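Local coordinates for protein dihydroxyacetone kinase (Citrobacter freundii, PDB 1UN8) that phosphorylates dihydroxyacetone with ATP as the donor, a step of glycerol fermentation, and carries a phospholipid tightly bound in its C-terminal helical barrel, at residues A[360-365]-A[406-411]; A[478-483]-A[534-539]; A[235-240]-A[270-275]; A[254-259]-A[279-284]. All blocks are in the same frame, centred on the assembly; numbering follows the deposited sequence.

Contact 1 (A[360-365]-A[406-411]). With MYY ((2R)-3-(phosphonooxy)-2-(tetradecanoyloxy)propyl palmitate), chain C.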
loop_
_atom_site.group_PDB
_atom_site.type_symbol
_atom_site.label_atom_id
_atom_site.label_comp_id
_atom_site.label_asym_id
_atom_site.label_seq_id
_atom_site.Cartn_x
_atom_site.Cartn_y
_atom_site.Cartn_z
ATOM N N GLY A 360 3.577 -59.303 16.968
ATOM C CA GLY A 360 4.580 -59.864 16.081
ATOM C C GLY A 360 4.744 -59.010 14.837
ATOM O O GLY A 360 5.853 -58.854 14.314
ATOM N N ILE A 361 3.632 -58.462 14.356
ATOM C CA ILE A 361 3.650 -57.608 13.179
ATOM C C ILE A 361 4.364 -56.300 13.527
ATOM O O ILE A 361 5.329 -55.895 12.871
ATOM C CB ILE A 361 2.215 -57.297 12.699
ATOM C CG1 ILE A 361 1.519 -58.592 12.289
ATOM C CG2 ILE A 361 2.253 -56.327 11.543
ATOM C CD1 ILE A 361 2.301 -59.391 11.276
ATOM N N VAL A 362 3.876 -55.648 14.574
ATOM C CA VAL A 362 4.443 -54.398 15.035
ATOM C C VAL A 362 5.945 -54.550 15.250
ATOM O O VAL A 362 6.721 -53.693 14.834
ATOM C CB VAL A 362 3.755 -53.944 16.346
ATOM C CG1 VAL A 362 4.485 -52.764 16.945
ATOM C CG2 VAL A 362 2.306 -53.566 16.061
ATOM N N GLU A 363 6.358 -55.638 15.887
ATOM C CA GLU A 363 7.781 -55.870 16.136
ATOM C C GLU A 363 8.539 -55.979 14.815
ATOM O O GLU A 363 9.571 -55.327 14.630
ATOM C CB GLU A 363 7.971 -57.152 16.954
ATOM C CG GLU A 363 9.425 -57.601 17.127
ATOM C CD GLU A 363 10.269 -56.633 17.946
ATOM O OE1 GLU A 363 9.879 -56.324 19.095
ATOM O OE2 GLU A 363 11.330 -56.191 17.445
ATOM N N LEU A 364 8.013 -56.794 13.902
ATOM C CA LEU A 364 8.624 -57.009 12.593
ATOM C C LEU A 364 8.688 -55.739 11.742
ATOM O O LEU A 364 9.752 -55.376 11.220
ATOM C CB LEU A 364 7.861 -58.101 11.839
ATOM C CG LEU A 364 8.447 -58.539 10.490
ATOM C CD1 LEU A 364 9.877 -59.056 10.682
ATOM C CD2 LEU A 364 7.554 -59.612 9.874
ATOM N N VAL A 365 7.553 -55.068 11.593
ATOM C CA VAL A 365 7.516 -53.838 10.815
ATOM C C VAL A 365 8.508 -52.849 11.418
ATOM O O VAL A 365 9.344 -52.258 10.730
ATOM C CB VAL A 365 6.120 -53.214 10.847
ATOM C CG1 VAL A 365 6.137 -51.872 10.154
ATOM C CG2 VAL A 365 5.132 -54.150 10.180
ATOM N N GLN A 406 5.287 -52.686 26.940
ATOM C CA GLN A 406 3.912 -53.179 27.069
ATOM C C GLN A 406 2.912 -52.033 27.169
ATOM O O GLN A 406 1.931 -52.118 27.901
ATOM C CB GLN A 406 3.762 -54.080 28.297
ATOM C CG GLN A 406 4.563 -55.366 28.235
ATOM C CD GLN A 406 6.012 -55.164 28.628
ATOM O OE1 GLN A 406 6.318 -54.883 29.791
ATOM N NE2 GLN A 406 6.918 -55.299 27.657
ATOM N N GLN A 407 3.159 -50.971 26.412
ATOM C CA GLN A 407 2.298 -49.790 26.439
ATOM C C GLN A 407 1.302 -49.653 25.288
ATOM O O GLN A 407 0.510 -48.709 25.267
ATOM C CB GLN A 407 3.169 -48.529 26.495
ATOM C CG GLN A 407 3.894 -48.337 27.812
ATOM C CD GLN A 407 2.927 -48.157 28.967
ATOM O OE1 GLN A 407 2.192 -47.166 29.026
ATOM N NE2 GLN A 407 2.909 -49.124 29.883
ATOM N N LEU A 408 1.325 -50.587 24.344
ATOM C CA LEU A 408 0.430 -50.512 23.190
ATOM C C LEU A 408 -0.900 -51.236 23.348
ATOM O O LEU A 408 -0.968 -52.319 23.923
ATOM C CB LEU A 408 1.134 -51.059 21.945
ATOM C CG LEU A 408 2.416 -50.374 21.479
ATOM C CD1 LEU A 408 2.923 -51.072 20.227
ATOM C CD2 LEU A 408 2.142 -48.904 21.213
ATOM N N PRO A 409 -1.982 -50.639 22.832
ATOM C CA PRO A 409 -3.321 -51.232 22.904
ATOM C C PRO A 409 -3.423 -52.280 21.800
ATOM O O PRO A 409 -4.353 -52.261 20.987
ATOM C CB PRO A 409 -4.230 -50.040 22.644
ATOM C CG PRO A 409 -3.435 -49.256 21.636
ATOM C CD PRO A 409 -2.033 -49.298 22.221
ATOM N N LEU A 410 -2.444 -53.179 21.777
ATOM C CA LEU A 410 -2.345 -54.236 20.776
ATOM C C LEU A 410 -3.629 -54.990 20.435
ATOM O O LEU A 410 -3.764 -55.517 19.332
ATOM C CB LEU A 410 -1.289 -55.255 21.211
ATOM C CG LEU A 410 0.145 -54.761 21.393
ATOM C CD1 LEU A 410 0.996 -55.854 22.039
ATOM C CD2 LEU A 410 0.715 -54.357 20.042
ATOM N N ASN A 411 -4.572 -55.054 21.368
ATOM C CA ASN A 411 -5.793 -55.803 21.109
ATOM C C ASN A 411 -6.901 -55.033 20.397
ATOM O O ASN A 411 -7.988 -55.567 20.163
ATOM C CB ASN A 411 -6.324 -56.397 22.410
ATOM C CG ASN A 411 -7.051 -57.703 22.182
ATOM O OD1 ASN A 411 -6.505 -58.632 21.580
ATOM N ND2 ASN A 411 -8.290 -57.785 22.657
HETATM C C38 MYY C . 7.382 -44.710 9.817
HETATM C C37 MYY C . 7.217 -45.623 11.035
HETATM C C36 MYY C . 5.886 -46.378 10.986
HETATM C C35 MYY C . 5.730 -47.320 12.182
HETATM C C34 MYY C . 4.460 -48.170 12.056
HETATM C C33 MYY C . 4.266 -49.139 13.225
HETATM C C32 MYY C . 2.968 -49.941 13.078
HETATM C C31 MYY C . 3.027 -50.927 11.909
HETATM C C30 MYY C . 1.655 -51.441 11.456
HETATM C C29 MYY C . 0.998 -52.477 12.374
HETATM C C28 MYY C . -0.140 -53.181 11.628
HETATM C C27 MYY C . -0.837 -54.274 12.443
HETATM C C26 MYY C . -1.721 -55.172 11.570
HETATM C C25 MYY C . -2.421 -56.248 12.411
HETATM C C24 MYY C . -2.585 -57.584 11.685
HETATM C C23 MYY C . -3.950 -57.825 11.022
HETATM O O10 MYY C . -4.658 -56.883 10.664
HETATM O O8 MYY C . -4.366 -59.109 10.854
HETATM C C6 MYY C . -5.617 -59.206 10.148
HETATM C C5 MYY C . -5.365 -59.435 8.662
HETATM C C4 MYY C . -6.007 -60.749 8.187
HETATM O O6 MYY C . -5.765 -61.860 9.066
HETATM P P MYY C . -4.368 -62.674 9.115
HETATM O O4 MYY C . -3.191 -61.581 9.276
HETATM O O3 MYY C . -4.426 -63.490 10.506
HETATM O O5 MYY C . -4.154 -63.583 7.964
HETATM O O7 MYY C . -3.957 -59.315 8.376
HETATM C C7 MYY C . -3.725 -58.987 7.074
HETATM O O9 MYY C . -4.649 -58.866 6.272
HETATM C C8 MYY C . -2.270 -58.804 6.624
HETATM C C9 MYY C . -2.043 -57.387 6.096
HETATM C C10 MYY C . -0.880 -56.695 6.813
HETATM C C11 MYY C . -0.633 -55.281 6.281
HETATM C C12 MYY C . 0.482 -54.593 7.071
HETATM C C13 MYY C . 0.698 -53.146 6.621
HETATM C C14 MYY C . 1.590 -52.445 7.647
HETATM C C15 MYY C . 1.734 -50.944 7.391
HETATM C C16 MYY C . 2.845 -50.624 6.390
HETATM C C17 MYY C . 3.250 -49.155 6.534
HETATM C C18 MYY C . 4.641 -48.909 5.947
HETATM C C19 MYY C . 5.177 -47.530 6.339
HETATM C C20 MYY C . 6.637 -47.363 5.913
#
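Leu408 and Leu410 both reach Val362, joining the loop between helices 388-404 and 413-427 to helix 356-371 in the eight-helix alpha barrel that encloses the phospholipid. Gln406, with positive phi, is the C-prime residue of the Schellman motif that ends the preceding helix: Gln406 N bonds to Leu403 O and Gln407 N to Leu402 O. Leu408 follows, and its CD1 meets Val362 CG1 tip to tip at 4.0 Å. The side chain also packs on Leu403 and Leu416, so a large aliphatic residue suits this buried junction of three helices. Pro409 is the centre of an inverse gamma turn, a place that agrees with the restricted phi of proline; the turn is closed by Leu410 N to Leu408 O at 2.7 Å. Leu410 then lays CD2 4.4 Å from Val362 CG2, a looser touch. Asn411 secures the end of the loop, its N bonding to Ser353 OG and its OD1 to Asn355 ND2. On the helix, the two methyls of Val362 serve different partners: with CG1 anti to the backbone N (chi1 171°), that methyl faces Leu408, while CG2, which meets Leu410, also lies 4.1 Å from C29 of the lipid. Ile361 and Val365 line the same acyl chain, Ile361 CG2 coming within 3.8 Å of C27 and Val365 CG1 within 3.7 Å of C31.

Contact 2 (A[478-483]-A[534-539])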
loop_
_atom_site.group_PDB
_atom_site.type_symbol
_atom_site.label_atom_id
_atom_site.label_comp_id
_atom_site.label_asym_id
_atom_site.label_seq_id
_atom_site.Cartn_x
_atom_site.Cartn_y
_atom_site.Cartn_z
ATOM N N ILE A 478 4.348 -43.930 -2.050
ATOM C CA ILE A 478 3.077 -44.263 -2.674
ATOM C C ILE A 478 3.274 -45.268 -3.806
ATOM O O ILE A 478 2.472 -46.191 -3.975
ATOM C CB ILE A 478 2.395 -42.999 -3.256
ATOM C CG1 ILE A 478 2.186 -41.955 -2.151
ATOM C CG2 ILE A 478 1.066 -43.367 -3.903
ATOM C CD1 ILE A 478 1.307 -42.416 -1.021
ATOM N N ASP A 479 4.348 -45.091 -4.575
ATOM C CA ASP A 479 4.632 -45.976 -5.702
ATOM C C ASP A 479 4.752 -47.455 -5.355
ATOM O O ASP A 479 4.597 -48.315 -6.222
ATOM C CB ASP A 479 5.896 -45.521 -6.420
ATOM C CG ASP A 479 5.846 -44.064 -6.783
ATOM O OD1 ASP A 479 4.989 -43.698 -7.610
ATOM O OD2 ASP A 479 6.659 -43.280 -6.261
ATOM N N ALA A 480 5.025 -47.749 -4.092
ATOM C CA ALA A 480 5.141 -49.126 -3.655
ATOM C C ALA A 480 3.928 -49.491 -2.793
ATOM O O ALA A 480 3.437 -50.619 -2.844
ATOM C CB ALA A 480 6.446 -49.320 -2.857
ATOM N N LEU A 481 3.439 -48.525 -2.019
ATOM C CA LEU A 481 2.307 -48.753 -1.123
ATOM C C LEU A 481 1.012 -49.087 -1.849
ATOM O O LEU A 481 0.369 -50.089 -1.551
ATOM C CB LEU A 481 2.070 -47.530 -0.234
ATOM C CG LEU A 481 1.738 -47.743 1.249
ATOM C CD1 LEU A 481 0.756 -46.674 1.670
ATOM C CD2 LEU A 481 1.160 -49.112 1.505
ATOM N N GLN A 482 0.627 -48.242 -2.794
ATOM C CA GLN A 482 -0.608 -48.459 -3.536
ATOM C C GLN A 482 -0.666 -49.838 -4.181
ATOM O O GLN A 482 -1.633 -50.572 -3.996
ATOM C CB GLN A 482 -0.781 -47.384 -4.606
ATOM C CG GLN A 482 -2.115 -47.453 -5.295
ATOM C CD GLN A 482 -2.718 -46.084 -5.508
ATOM O OE1 GLN A 482 -2.179 -45.255 -6.251
ATOM N NE2 GLN A 482 -3.841 -45.831 -4.844
ATOM N N PRO A 483 0.372 -50.207 -4.951
ATOM C CA PRO A 483 0.384 -51.519 -5.598
ATOM C C PRO A 483 0.123 -52.610 -4.573
ATOM O O PRO A 483 -0.697 -53.502 -4.800
ATOM C CB PRO A 483 1.796 -51.599 -6.178
ATOM C CG PRO A 483 2.106 -50.184 -6.497
ATOM C CD PRO A 483 1.599 -49.454 -5.282
ATOM N N PRO A 534 13.736 -43.676 -1.153
ATOM C CA PRO A 534 13.772 -44.313 0.171
ATOM C C PRO A 534 12.387 -44.755 0.652
ATOM O O PRO A 534 12.220 -45.866 1.170
ATOM C CB PRO A 534 14.363 -43.222 1.057
ATOM C CG PRO A 534 15.211 -42.443 0.105
ATOM C CD PRO A 534 14.323 -42.329 -1.099
ATOM N N GLY A 535 11.400 -43.884 0.469
ATOM C CA GLY A 535 10.054 -44.212 0.884
ATOM C C GLY A 535 9.587 -45.532 0.306
ATOM O O GLY A 535 9.208 -46.440 1.039
ATOM N N ALA A 536 9.624 -45.640 -1.017
ATOM C CA ALA A 536 9.201 -46.840 -1.709
ATOM C C ALA A 536 9.967 -48.072 -1.237
ATOM O O ALA A 536 9.368 -49.100 -0.893
ATOM C CB ALA A 536 9.379 -46.648 -3.213
ATOM N N GLN A 537 11.291 -47.969 -1.227
ATOM C CA GLN A 537 12.135 -49.081 -0.796
ATOM C C GLN A 537 11.753 -49.527 0.620
ATOM O O GLN A 537 11.569 -50.717 0.880
ATOM C CB GLN A 537 13.618 -48.669 -0.857
ATOM C CG GLN A 537 14.543 -49.383 0.131
ATOM C CD GLN A 537 14.949 -50.766 -0.311
ATOM O OE1 GLN A 537 14.321 -51.379 -1.178
ATOM N NE2 GLN A 537 15.999 -51.276 0.297
ATOM N N ARG A 538 11.628 -48.568 1.532
ATOM C CA ARG A 538 11.267 -48.883 2.914
ATOM C C ARG A 538 9.966 -49.674 2.944
ATOM O O ARG A 538 9.811 -50.648 3.686
ATOM C CB ARG A 538 11.111 -47.611 3.716
ATOM N N LEU A 539 9.038 -49.244 2.114
ATOM C CA LEU A 539 7.748 -49.871 2.024
ATOM C C LEU A 539 7.861 -51.285 1.491
ATOM O O LEU A 539 7.270 -52.218 2.029
ATOM C CB LEU A 539 6.898 -49.041 1.107
ATOM C CG LEU A 539 5.459 -48.999 1.539
ATOM C CD1 LEU A 539 4.959 -47.572 1.383
ATOM C CD2 LEU A 539 4.664 -50.025 0.732
#
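This is close helix-to-helix packing through small residues, Ala480 against Ala536, at the N-terminal ends of helices 478-490 and 534-547 in the alpha barrel of the ATP-binding domain. The segment axes come within 7.6 Å of each other and run in roughly the same direction, 35° apart. Alanine suits such an approach: the Ala480 methyl fits against the backbone of the other helix, its CB 3.5 Å from Ala536 O, and also meets the Ala536 CB at 4.0 Å. Beside this pair, Leu539, one turn after Ala536, crosses Leu481 at about a right angle. Leu539 CD1 faces the side chain of Leu481 and Leu539 CD2 its backbone, but the approach is shorter than a normal carbon contact and both leucines have unusual torsions, so the exact placing of these methyls is doubtful. Pro534 and Gly535, which open the second helix, belong to the ATP site, and Ala536 N in the same first turn bonds to Asp533 OD2, another residue of that site. Leu539 further touches Met477, also an ATP-binding residue. Around the pair, helix 453-468 packs on Leu481 through Leu461, helix 495-511 on Ala480 through Ala502, and helix 373-381 on Gln537 through His375 and Leu376.

Contact 3 (A[235-240]-A[270-275])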
loop_
_atom_site.group_PDB
_atom_site.type_symbol
_atom_site.label_atom_id
_atom_site.label_comp_id
_atom_site.label_asym_id
_atom_site.label_seq_id
_atom_site.Cartn_x
_atom_site.Cartn_y
_atom_site.Cartn_z
ATOM N N GLN A 235 10.854 1.651 19.287
ATOM C CA GLN A 235 11.745 2.760 19.515
ATOM C C GLN A 235 11.392 3.885 18.565
ATOM O O GLN A 235 11.227 5.037 18.978
ATOM C CB GLN A 235 13.195 2.304 19.334
ATOM C CG GLN A 235 13.651 1.344 20.442
ATOM C CD GLN A 235 15.022 0.749 20.190
ATOM O OE1 GLN A 235 16.002 1.476 20.018
ATOM N NE2 GLN A 235 15.101 -0.581 20.175
ATOM N N VAL A 236 11.249 3.553 17.290
ATOM C CA VAL A 236 10.905 4.560 16.300
ATOM C C VAL A 236 9.580 5.256 16.617
ATOM O O VAL A 236 9.501 6.477 16.582
ATOM C CB VAL A 236 10.842 3.949 14.886
ATOM C CG1 VAL A 236 10.385 4.994 13.877
ATOM C CG2 VAL A 236 12.213 3.409 14.510
ATOM N N VAL A 237 8.542 4.497 16.942
ATOM C CA VAL A 237 7.268 5.129 17.239
ATOM C C VAL A 237 7.286 5.970 18.512
ATOM O O VAL A 237 6.694 7.054 18.551
ATOM C CB VAL A 237 6.128 4.086 17.314
ATOM C CG1 VAL A 237 4.862 4.710 17.893
ATOM C CG2 VAL A 237 5.832 3.573 15.922
ATOM N N ASN A 238 7.970 5.498 19.551
ATOM C CA ASN A 238 8.007 6.267 20.790
ATOM C C ASN A 238 8.788 7.565 20.612
ATOM O O ASN A 238 8.440 8.600 21.188
ATOM C CB ASN A 238 8.599 5.437 21.927
ATOM C CG ASN A 238 7.652 4.340 22.406
ATOM O OD1 ASN A 238 6.433 4.535 22.485
ATOM N ND2 ASN A 238 8.215 3.190 22.747
ATOM N N LEU A 239 9.840 7.517 19.807
ATOM C CA LEU A 239 10.616 8.709 19.562
ATOM C C LEU A 239 9.703 9.727 18.890
ATOM O O LEU A 239 9.700 10.916 19.232
ATOM C CB LEU A 239 11.803 8.381 18.659
ATOM C CG LEU A 239 12.563 9.549 18.024
ATOM C CD1 LEU A 239 12.879 10.617 19.066
ATOM C CD2 LEU A 239 13.843 9.026 17.387
ATOM N N MET A 240 8.918 9.242 17.934
ATOM C CA MET A 240 7.993 10.081 17.196
ATOM C C MET A 240 6.915 10.607 18.122
ATOM O O MET A 240 6.541 11.782 18.062
ATOM C CB MET A 240 7.371 9.280 16.058
ATOM C CG MET A 240 8.337 9.018 14.913
ATOM S SD MET A 240 7.711 7.935 13.594
ATOM C CE MET A 240 6.858 9.113 12.502
ATOM N N ALA A 270 0.452 -2.633 10.735
ATOM C CA ALA A 270 -0.310 -3.136 11.870
ATOM C C ALA A 270 0.552 -3.058 13.121
ATOM O O ALA A 270 0.096 -2.617 14.176
ATOM C CB ALA A 270 -0.748 -4.570 11.624
ATOM N N ILE A 271 1.797 -3.499 13.000
ATOM C CA ILE A 271 2.719 -3.439 14.123
ATOM C C ILE A 271 2.851 -1.987 14.571
ATOM O O ILE A 271 2.831 -1.695 15.764
ATOM C CB ILE A 271 4.101 -3.971 13.731
ATOM C CG1 ILE A 271 3.985 -5.431 13.302
ATOM C CG2 ILE A 271 5.069 -3.847 14.902
ATOM C CD1 ILE A 271 5.272 -6.012 12.714
ATOM N N ILE A 272 2.987 -1.080 13.609
ATOM C CA ILE A 272 3.120 0.330 13.929
ATOM C C ILE A 272 1.881 0.792 14.710
ATOM O O ILE A 272 1.973 1.525 15.701
ATOM C CB ILE A 272 3.263 1.199 12.644
ATOM C CG1 ILE A 272 4.559 0.845 11.901
ATOM C CG2 ILE A 272 3.250 2.667 13.015
ATOM C CD1 ILE A 272 5.685 0.417 12.818
ATOM N N THR A 273 0.718 0.349 14.249
ATOM C CA THR A 273 -0.523 0.713 14.895
ATOM C C THR A 273 -0.511 0.217 16.337
ATOM O O THR A 273 -0.981 0.901 17.243
ATOM C CB THR A 273 -1.718 0.122 14.144
ATOM O OG1 THR A 273 -1.774 0.682 12.825
ATOM C CG2 THR A 273 -3.012 0.429 14.883
ATOM N N ARG A 274 0.035 -0.969 16.556
ATOM C CA ARG A 274 0.092 -1.504 17.904
ATOM C C ARG A 274 1.005 -0.670 18.799
ATOM O O ARG A 274 0.694 -0.437 19.964
ATOM C CB ARG A 274 0.595 -2.947 17.891
ATOM C CG ARG A 274 0.791 -3.528 19.288
ATOM C CD ARG A 274 1.520 -4.847 19.226
ATOM N NE ARG A 274 1.864 -5.358 20.548
ATOM C CZ ARG A 274 2.647 -4.722 21.415
ATOM N NH1 ARG A 274 3.173 -3.540 21.105
ATOM N NH2 ARG A 274 2.917 -5.273 22.591
ATOM N N GLU A 275 2.141 -0.246 18.251
ATOM C CA GLU A 275 3.100 0.556 18.994
ATOM C C GLU A 275 2.446 1.860 19.442
ATOM O O GLU A 275 2.561 2.257 20.605
ATOM C CB GLU A 275 4.333 0.858 18.126
ATOM C CG GLU A 275 5.014 -0.375 17.538
ATOM C CD GLU A 275 5.680 -1.246 18.587
ATOM O OE1 GLU A 275 5.307 -1.157 19.777
ATOM O OE2 GLU A 275 6.574 -2.036 18.223
#
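Val237 holds CG1 anti to its backbone N (chi1 169°) and CG2 anti to its carbonyl carbon, which spreads both methyls over Glu275 CB, at 3.9 and 3.8 Å respectively. The same CG2 also meets Ile272 CG2 at 4.0 Å. The branched valine thus touches Ile272 and Glu275, one turn apart on the facing helix. Glu275 is bent at chi2 (-68°), which turns its carboxylate away from the interface while CB stays against the valine. Here helices 233-247 and 266-277 lie together on one face of a mixed sheet, with Val237 and Ile272 both resting on Phe303 of strand 301-309. Helix 266-277 also meets the second subunit of the homodimer: Ile272 packs on Phe5 and Arg274 NE makes a salt bridge to Asp15, both of that subunit. The carboxylate of Glu275 is provided for at its own end: OE2 bonds to Ser233 OG, and OE1 pairs with Arg274 NH1 at 3.5 Å. The touches between the two segments are therefore between carbon atoms, the glutamate lending only its aliphatic root, and its charge is probably steadied by the neighbouring hydroxyl and guanidinium.

Contact 4 (A[254-259]-A[279-284])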
loop_
_atom_site.group_PDB
_atom_site.type_symbol
_atom_site.label_atom_id
_atom_site.label_comp_id
_atom_site.label_asym_id
_atom_site.label_seq_id
_atom_site.Cartn_x
_atom_site.Cartn_y
_atom_site.Cartn_z
ATOM N N LEU A 254 -7.494 13.549 21.323
ATOM C CA LEU A 254 -6.828 13.518 20.029
ATOM C C LEU A 254 -7.317 12.463 19.050
ATOM O O LEU A 254 -7.744 11.374 19.409
ATOM C CB LEU A 254 -5.316 13.255 20.208
ATOM C CG LEU A 254 -4.501 14.166 21.131
ATOM C CD1 LEU A 254 -3.219 13.484 21.562
ATOM C CD2 LEU A 254 -4.187 15.480 20.440
ATOM N N ALA A 255 -7.233 12.832 17.796
ATOM C CA ALA A 255 -7.538 11.930 16.700
ATOM C C ALA A 255 -6.154 11.706 16.065
ATOM O O ALA A 255 -5.443 12.682 15.825
ATOM C CB ALA A 255 -8.507 12.538 15.690
ATOM N N VAL A 256 -5.758 10.475 15.781
ATOM C CA VAL A 256 -4.452 10.226 15.183
ATOM C C VAL A 256 -4.566 9.477 13.867
ATOM O O VAL A 256 -5.250 8.448 13.774
ATOM C CB VAL A 256 -3.539 9.419 16.148
ATOM C CG1 VAL A 256 -2.276 8.955 15.443
ATOM C CG2 VAL A 256 -3.193 10.273 17.362
ATOM N N MET A 257 -3.893 10.004 12.850
ATOM C CA MET A 257 -3.908 9.381 11.543
ATOM C C MET A 257 -2.585 8.668 11.242
ATOM O O MET A 257 -1.516 9.286 11.235
ATOM C CB MET A 257 -4.194 10.427 10.469
ATOM C CG MET A 257 -3.939 9.942 9.056
ATOM S SD MET A 257 -4.501 11.114 7.801
ATOM C CE MET A 257 -3.600 12.590 8.281
ATOM N N ILE A 258 -2.667 7.359 11.016
ATOM C CA ILE A 258 -1.499 6.539 10.681
ATOM C C ILE A 258 -1.502 6.380 9.157
ATOM O O ILE A 258 -2.292 5.618 8.598
ATOM C CB ILE A 258 -1.582 5.146 11.336
ATOM C CG1 ILE A 258 -1.816 5.299 12.838
ATOM C CG2 ILE A 258 -0.304 4.368 11.093
ATOM C CD1 ILE A 258 -2.991 4.509 13.368
ATOM N N ASN A 259 -0.607 7.112 8.513
ATOM C CA ASN A 259 -0.476 7.153 7.067
ATOM C C ASN A 259 0.714 6.359 6.517
ATOM O O ASN A 259 1.843 6.478 6.992
ATOM C CB ASN A 259 -0.363 8.614 6.629
ATOM C CG ASN A 259 -0.157 8.771 5.124
ATOM O OD1 ASN A 259 -1.005 8.371 4.322
ATOM N ND2 ASN A 259 0.971 9.369 4.737
ATOM N N SER A 279 1.825 3.589 23.147
ATOM C CA SER A 279 2.678 4.732 23.424
ATOM C C SER A 279 2.040 5.643 24.463
ATOM O O SER A 279 0.850 5.544 24.746
ATOM C CB SER A 279 2.956 5.515 22.132
ATOM O OG SER A 279 1.810 6.225 21.699
ATOM N N PRO A 280 2.837 6.539 25.058
ATOM C CA PRO A 280 2.328 7.466 26.066
ATOM C C PRO A 280 1.209 8.333 25.499
ATOM O O PRO A 280 0.519 9.031 26.241
ATOM C CB PRO A 280 3.560 8.289 26.429
ATOM C CG PRO A 280 4.680 7.334 26.190
ATOM C CD PRO A 280 4.293 6.681 24.901
ATOM N N LEU A 281 1.030 8.277 24.183
ATOM C CA LEU A 281 0.008 9.064 23.499
ATOM C C LEU A 281 -1.358 8.397 23.599
ATOM O O LEU A 281 -2.403 9.016 23.397
ATOM C CB LEU A 281 0.407 9.216 22.038
ATOM C CG LEU A 281 -0.418 10.107 21.128
ATOM C CD1 LEU A 281 -0.468 11.506 21.690
ATOM C CD2 LEU A 281 0.212 10.118 19.757
ATOM N N HIS A 282 -1.310 7.116 23.935
ATOM C CA HIS A 282 -2.468 6.242 24.070
ATOM C C HIS A 282 -3.703 6.748 24.823
ATOM O O HIS A 282 -4.814 6.729 24.283
ATOM C CB HIS A 282 -1.967 4.916 24.666
ATOM C CG HIS A 282 -2.977 4.178 25.490
ATOM N ND1 HIS A 282 -4.141 3.659 24.961
ATOM C CD2 HIS A 282 -2.976 3.844 26.803
ATOM C CE1 HIS A 282 -4.813 3.035 25.914
ATOM N NE2 HIS A 282 -4.128 3.133 27.040
ATOM N N SER A 283 -3.515 7.196 26.062
ATOM C CA SER A 283 -4.621 7.657 26.900
ATOM C C SER A 283 -5.390 8.881 26.419
ATOM O O SER A 283 -6.372 9.263 27.040
ATOM C CB SER A 283 -4.122 7.926 28.320
ATOM O OG SER A 283 -3.154 8.962 28.333
ATOM N N ARG A 284 -4.966 9.494 25.322
ATOM C CA ARG A 284 -5.651 10.688 24.834
ATOM C C ARG A 284 -6.270 10.483 23.468
ATOM O O ARG A 284 -6.849 11.404 22.911
ATOM C CB ARG A 284 -4.667 11.858 24.771
ATOM C CG ARG A 284 -4.008 12.163 26.102
ATOM C CD ARG A 284 -2.938 13.232 25.969
ATOM N NE ARG A 284 -3.459 14.451 25.363
ATOM C CZ ARG A 284 -2.703 15.482 25.013
ATOM N NH1 ARG A 284 -1.396 15.441 25.214
ATOM N NH2 ARG A 284 -3.252 16.544 24.440
#
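Leu254, the first residue of strand 254-260, projects toward the turn that precedes the next strand and touches both Leu281 and Arg284. Its CB lies 3.6 Å from Arg284 O, because the backbones are joined just behind it: Leu254 N donates to Arg284 O at 2.7 Å. That bond is short but bent at the hydrogen (137°), although the nitrogen approaches almost in line with the carbonyl (164°). CG, set anti to the carbonyl carbon (chi1 -54°), still faces the same oxygen at 4.0 Å. At the tip, CD1 meets three groups: Leu281 CD1 at a tight 3.4 Å, with the two side chains crossing near a right angle, Arg284 CB at 3.9 Å, and one face of the guanidinium, which it overlies toward the rim of the plane. The N-H groups, which point out in that plane, bond elsewhere: NE to Gly252 O and NH2 to Pro249 O. The long arginine chain, bent at chi3, thus ties together the residues leading into the strand. Leu281 sits in a type I turn from Ser279 to His282, with Pro280 at a corner whose phi suits proline; its second methyl, CD2, reaches Val256 CG2 at 4.2 Å. The leucine also touches Val241 and Leu276, so it packs between the strand and helices 233-247 and 266-277. Strands 254-260 and 285-292 are parallel neighbours linked by helix 266-277, a beta-alpha-beta crossover; the contact joins the loop leading into its second strand to the start of its first, with Val256 and Leu281 both packing on Leu276 of the helix.

In the fold
The contacts form two distant pairs in the two parts of the kinase. Contacts 3 and 4 lie in the DhaK part, centres 10 Å apart, interleaved along the chain, and touching where Asn238 meets Ser279 and Pro280, and Thr273 meets Ile258; both lie away from the substrate- and ATP-binding residues. Contacts 1 and 2 lie in the helical barrel of the DhaL part, centres 22 Å and nearest atoms about 7 Å apart. The lipid links them: it runs against contact 1 and comes about 4 Å from the side chain of Leu539 in contact 2, which also holds part of the ATP site. The centres of contacts 1 and 3 are 57 Å apart.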